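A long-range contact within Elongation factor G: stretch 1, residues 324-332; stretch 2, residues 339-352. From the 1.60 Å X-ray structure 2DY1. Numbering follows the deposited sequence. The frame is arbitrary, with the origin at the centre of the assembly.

Stretch 1, residues 324-332: RLPHLYVPM
Stretch 2 (339-352) VEEAEAGFVLGVPK

The two strands at the heart of this contact cross almost at right angles, and a water adds a bridge beside their one direct hydrogen bond. The axes of the strand that runs through Tyr329 to Met332 and the strand through Val347 to Gly349 approach to 4.4 Å, with 105° between their N-to-C directions, and the one direct hydrogen bond between them lies near the crossing. There Gly349 N donates to Tyr329 O (2.8 Å, N-H...O angle 162°), and Leu348 CA lies 3.2 Å from the same Tyr329 O in a CA-H...O contact. A water accepts from Tyr329 N (2.9 Å) and donates to Gly349 O (2.8 Å), bridging the peptide groups where the strands diverge. Nearest CA pairs are Val330-Leu348 at 4.6 Å and Tyr329-Gly349 at 5.4 Å.

Pro331, which lacks an amide proton and has a C-gamma-endo ring, has its CA-to-CB bond pointing toward stretch 2; its CD sits 3.3 Å from Val347 O, a buried carbonyl without a hydrogen-bonding partner. A CB on Gly349 would point toward stretch 1 and lie 3.7 Å from Pro331 CB.

At the start of stretch 2, Val339 N donates to Leu328 O (2.9 Å, 168°), while a second water accepts from Leu328 N (2.9 Å) and lies 2.9 Å from Val339 O.

Beyond these bonds the packing is apolar. Leu328 (chi1 m, chi2 t) is the most extensively covered residue: its CB meets Val339 CG2 at 3.7 Å, CD1 reaches Ala342 CB at 4.2 Å, and CD2 reaches Leu348 CD1 at 4.2 Å. Val330 (chi1 t) brings CG2 to 3.7 Å from Phe346 CD2 and 3.9 Å from Val339 CG1. Phe346 ends a type II turn that begins at Glu343, closed by Phe346 N to Glu343 O (3.0 Å), with Gly345 at phi/psi 110/-26. Tyr329 (chi1 m, chi2 -84°) places CD2 3.7 Å from Pro351 CD, and Leu325 CD2 packs 4.0 Å from Val350 CG2.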

# COMPACT_ATOMS: atom_id res chain seq x y z
N ARG A 324 -13.25 -2.55 26.56
CA ARG A 324 -13.98 -3.72 27.05
C ARG A 324 -14.64 -4.49 25.91
O ARG A 324 -15.12 -3.90 24.92
CB ARG A 324 -15.03 -3.34 28.09
CG ARG A 324 -15.61 -4.56 28.80
CD ARG A 324 -16.33 -4.20 30.09
NE ARG A 324 -16.74 -5.38 30.84
CZ ARG A 324 -17.91 -6.00 30.70
NH1 ARG A 324 -18.81 -5.55 29.84
NH2 ARG A 324 -18.18 -7.06 31.44
N LEU A 325 -14.68 -5.80 26.06
CA LEU A 325 -15.25 -6.71 25.06
C LEU A 325 -16.33 -7.56 25.71
O LEU A 325 -16.11 -8.71 26.05
CB LEU A 325 -14.13 -7.62 24.51
CG LEU A 325 -12.95 -6.92 23.81
CD1 LEU A 325 -11.91 -7.94 23.39
CD2 LEU A 325 -13.46 -6.15 22.60
N PRO A 326 -17.53 -6.98 25.89
CA PRO A 326 -18.62 -7.73 26.51
C PRO A 326 -19.02 -8.97 25.72
O PRO A 326 -19.48 -9.97 26.28
CB PRO A 326 -19.73 -6.68 26.63
CG PRO A 326 -19.44 -5.73 25.51
CD PRO A 326 -17.94 -5.61 25.55
N HIS A 327 -18.83 -8.90 24.40
CA HIS A 327 -19.12 -10.03 23.52
C HIS A 327 -17.91 -10.22 22.62
O HIS A 327 -17.26 -9.25 22.21
CB HIS A 327 -20.36 -9.76 22.66
CG HIS A 327 -21.62 -9.58 23.44
ND1 HIS A 327 -22.37 -10.64 23.89
CD2 HIS A 327 -22.23 -8.46 23.90
CE1 HIS A 327 -23.39 -10.18 24.60
NE2 HIS A 327 -23.32 -8.86 24.62
N LEU A 328 -17.60 -11.47 22.33
CA LEU A 328 -16.49 -11.80 21.45
C LEU A 328 -17.08 -12.32 20.15
O LEU A 328 -17.99 -13.15 20.18
CB LEU A 328 -15.62 -12.89 22.06
CG LEU A 328 -14.99 -12.55 23.43
CD1 LEU A 328 -14.17 -13.72 23.90
CD2 LEU A 328 -14.12 -11.30 23.32
N TYR A 329 -16.58 -11.82 19.01
CA TYR A 329 -17.08 -12.28 17.72
C TYR A 329 -15.93 -12.60 16.78
O TYR A 329 -14.94 -11.88 16.77
CB TYR A 329 -17.89 -11.18 17.01
CG TYR A 329 -19.06 -10.64 17.77
CD1 TYR A 329 -20.28 -11.28 17.74
CD2 TYR A 329 -18.93 -9.48 18.53
CE1 TYR A 329 -21.37 -10.79 18.46
CE2 TYR A 329 -20.00 -8.98 19.25
CZ TYR A 329 -21.22 -9.64 19.21
OH TYR A 329 -22.27 -9.14 19.92
N VAL A 330 -16.09 -13.67 16.01
CA VAL A 330 -15.11 -14.05 15.00
C VAL A 330 -15.79 -13.69 13.69
O VAL A 330 -16.96 -14.01 13.47
CB VAL A 330 -14.82 -15.55 15.02
CG1 VAL A 330 -14.07 -15.94 13.77
CG2 VAL A 330 -13.96 -15.92 16.26
N PRO A 331 -15.06 -13.02 12.78
CA PRO A 331 -15.64 -12.64 11.49
C PRO A 331 -15.53 -13.71 10.43
O PRO A 331 -14.57 -14.49 10.40
CB PRO A 331 -14.86 -11.40 11.11
CG PRO A 331 -13.51 -11.64 11.71
CD PRO A 331 -13.74 -12.40 12.99
N MET A 332 -16.56 -13.79 9.59
CA MET A 332 -16.56 -14.71 8.45
C MET A 332 -17.07 -13.79 7.36
O MET A 332 -18.28 -13.59 7.21
CB MET A 332 -17.51 -15.89 8.62
CG MET A 332 -17.55 -16.78 7.39
SD MET A 332 -18.40 -18.35 7.68
CE MET A 332 -17.22 -19.19 8.61
N VAL A 339 -18.67 -15.97 19.90
CA VAL A 339 -17.97 -17.10 20.48
C VAL A 339 -17.87 -16.85 21.98
O VAL A 339 -18.04 -15.73 22.43
CB VAL A 339 -16.56 -17.29 19.88
CG1 VAL A 339 -16.70 -17.63 18.38
CG2 VAL A 339 -15.69 -16.06 20.09
N GLU A 340 -17.59 -17.91 22.73
CA GLU A 340 -17.52 -17.79 24.17
C GLU A 340 -16.10 -17.69 24.72
O GLU A 340 -15.92 -17.55 25.93
CB GLU A 340 -18.26 -18.96 24.83
CG GLU A 340 -19.72 -19.06 24.41
CD GLU A 340 -20.45 -17.72 24.48
OE1 GLU A 340 -20.44 -17.08 25.56
OE2 GLU A 340 -21.03 -17.30 23.45
N GLU A 341 -15.10 -17.78 23.85
CA GLU A 341 -13.71 -17.63 24.27
C GLU A 341 -12.89 -17.40 23.03
O GLU A 341 -13.33 -17.72 21.93
CB GLU A 341 -13.19 -18.88 24.98
CG GLU A 341 -13.06 -20.10 24.07
CD GLU A 341 -12.56 -21.33 24.82
OE1 GLU A 341 -11.95 -21.16 25.90
OE2 GLU A 341 -12.75 -22.45 24.31
N ALA A 342 -11.71 -16.83 23.21
CA ALA A 342 -10.79 -16.59 22.10
C ALA A 342 -9.39 -16.91 22.61
O ALA A 342 -9.03 -16.55 23.73
CB ALA A 342 -10.87 -15.16 21.66
N GLU A 343 -8.60 -17.59 21.80
CA GLU A 343 -7.24 -17.97 22.21
C GLU A 343 -6.28 -17.33 21.23
O GLU A 343 -6.70 -16.86 20.17
CB GLU A 343 -7.07 -19.49 22.14
CG GLU A 343 -8.13 -20.31 22.85
CD GLU A 343 -8.01 -21.78 22.52
OE1 GLU A 343 -6.98 -22.39 22.85
OE2 GLU A 343 -8.96 -22.32 21.91
N ALA A 344 -4.99 -17.34 21.54
CA ALA A 344 -4.02 -16.74 20.62
C ALA A 344 -4.19 -17.40 19.24
O ALA A 344 -4.32 -18.62 19.14
CB ALA A 344 -2.59 -16.95 21.14
N GLY A 345 -4.18 -16.56 18.20
CA GLY A 345 -4.38 -17.05 16.84
C GLY A 345 -5.74 -16.58 16.32
O GLY A 345 -5.94 -16.45 15.11
N PHE A 346 -6.67 -16.34 17.23
CA PHE A 346 -7.99 -15.85 16.82
C PHE A 346 -7.91 -14.46 16.21
O PHE A 346 -7.01 -13.66 16.53
CB PHE A 346 -8.94 -15.73 18.02
CG PHE A 346 -9.74 -16.96 18.31
CD1 PHE A 346 -9.12 -18.19 18.53
CD2 PHE A 346 -11.14 -16.90 18.36
CE1 PHE A 346 -9.86 -19.33 18.79
CE2 PHE A 346 -11.90 -18.04 18.62
CZ PHE A 346 -11.27 -19.26 18.84
N VAL A 347 -8.87 -14.20 15.33
CA VAL A 347 -9.06 -12.88 14.78
C VAL A 347 -10.48 -12.58 15.24
O VAL A 347 -11.38 -13.39 15.09
CB VAL A 347 -9.00 -12.86 13.24
CG1 VAL A 347 -9.54 -11.52 12.73
CG2 VAL A 347 -7.54 -13.04 12.81
N LEU A 348 -10.64 -11.42 15.86
CA LEU A 348 -11.94 -11.00 16.35
C LEU A 348 -12.46 -9.80 15.60
O LEU A 348 -11.68 -8.98 15.12
CB LEU A 348 -11.85 -10.62 17.82
CG LEU A 348 -11.41 -11.75 18.77
CD1 LEU A 348 -11.27 -11.16 20.18
CD2 LEU A 348 -12.42 -12.87 18.78
N GLY A 349 -13.78 -9.69 15.51
CA GLY A 349 -14.38 -8.52 14.90
C GLY A 349 -15.05 -7.79 16.05
O GLY A 349 -15.89 -8.39 16.73
N VAL A 350 -14.69 -6.54 16.28
CA VAL A 350 -15.26 -5.75 17.39
C VAL A 350 -16.22 -4.72 16.81
O VAL A 350 -15.79 -3.81 16.11
CB VAL A 350 -14.12 -5.02 18.16
CG1 VAL A 350 -14.68 -4.22 19.33
CG2 VAL A 350 -13.10 -6.03 18.66
N PRO A 351 -17.54 -4.86 17.06
CA PRO A 351 -18.51 -3.89 16.53
C PRO A 351 -18.54 -2.61 17.36
O PRO A 351 -17.96 -2.56 18.44
CB PRO A 351 -19.82 -4.66 16.58
CG PRO A 351 -19.67 -5.45 17.85
CD PRO A 351 -18.23 -5.98 17.72
N LYS A 352 -19.21 -1.58 16.85
CA LYS A 352 -19.30 -0.27 17.51
C LYS A 352 -17.89 0.16 17.89
O LYS A 352 -17.64 0.65 18.99
CB LYS A 352 -20.15 -0.36 18.78
CG LYS A 352 -21.58 -0.83 18.56
CD LYS A 352 -22.25 -1.08 19.91
CE LYS A 352 -23.68 -1.58 19.77
NZ LYS A 352 -24.27 -1.93 21.09
O HOH W 1 -19.36 -13.43 23.58
O HOH W 2 -15.12 -9.35 19.25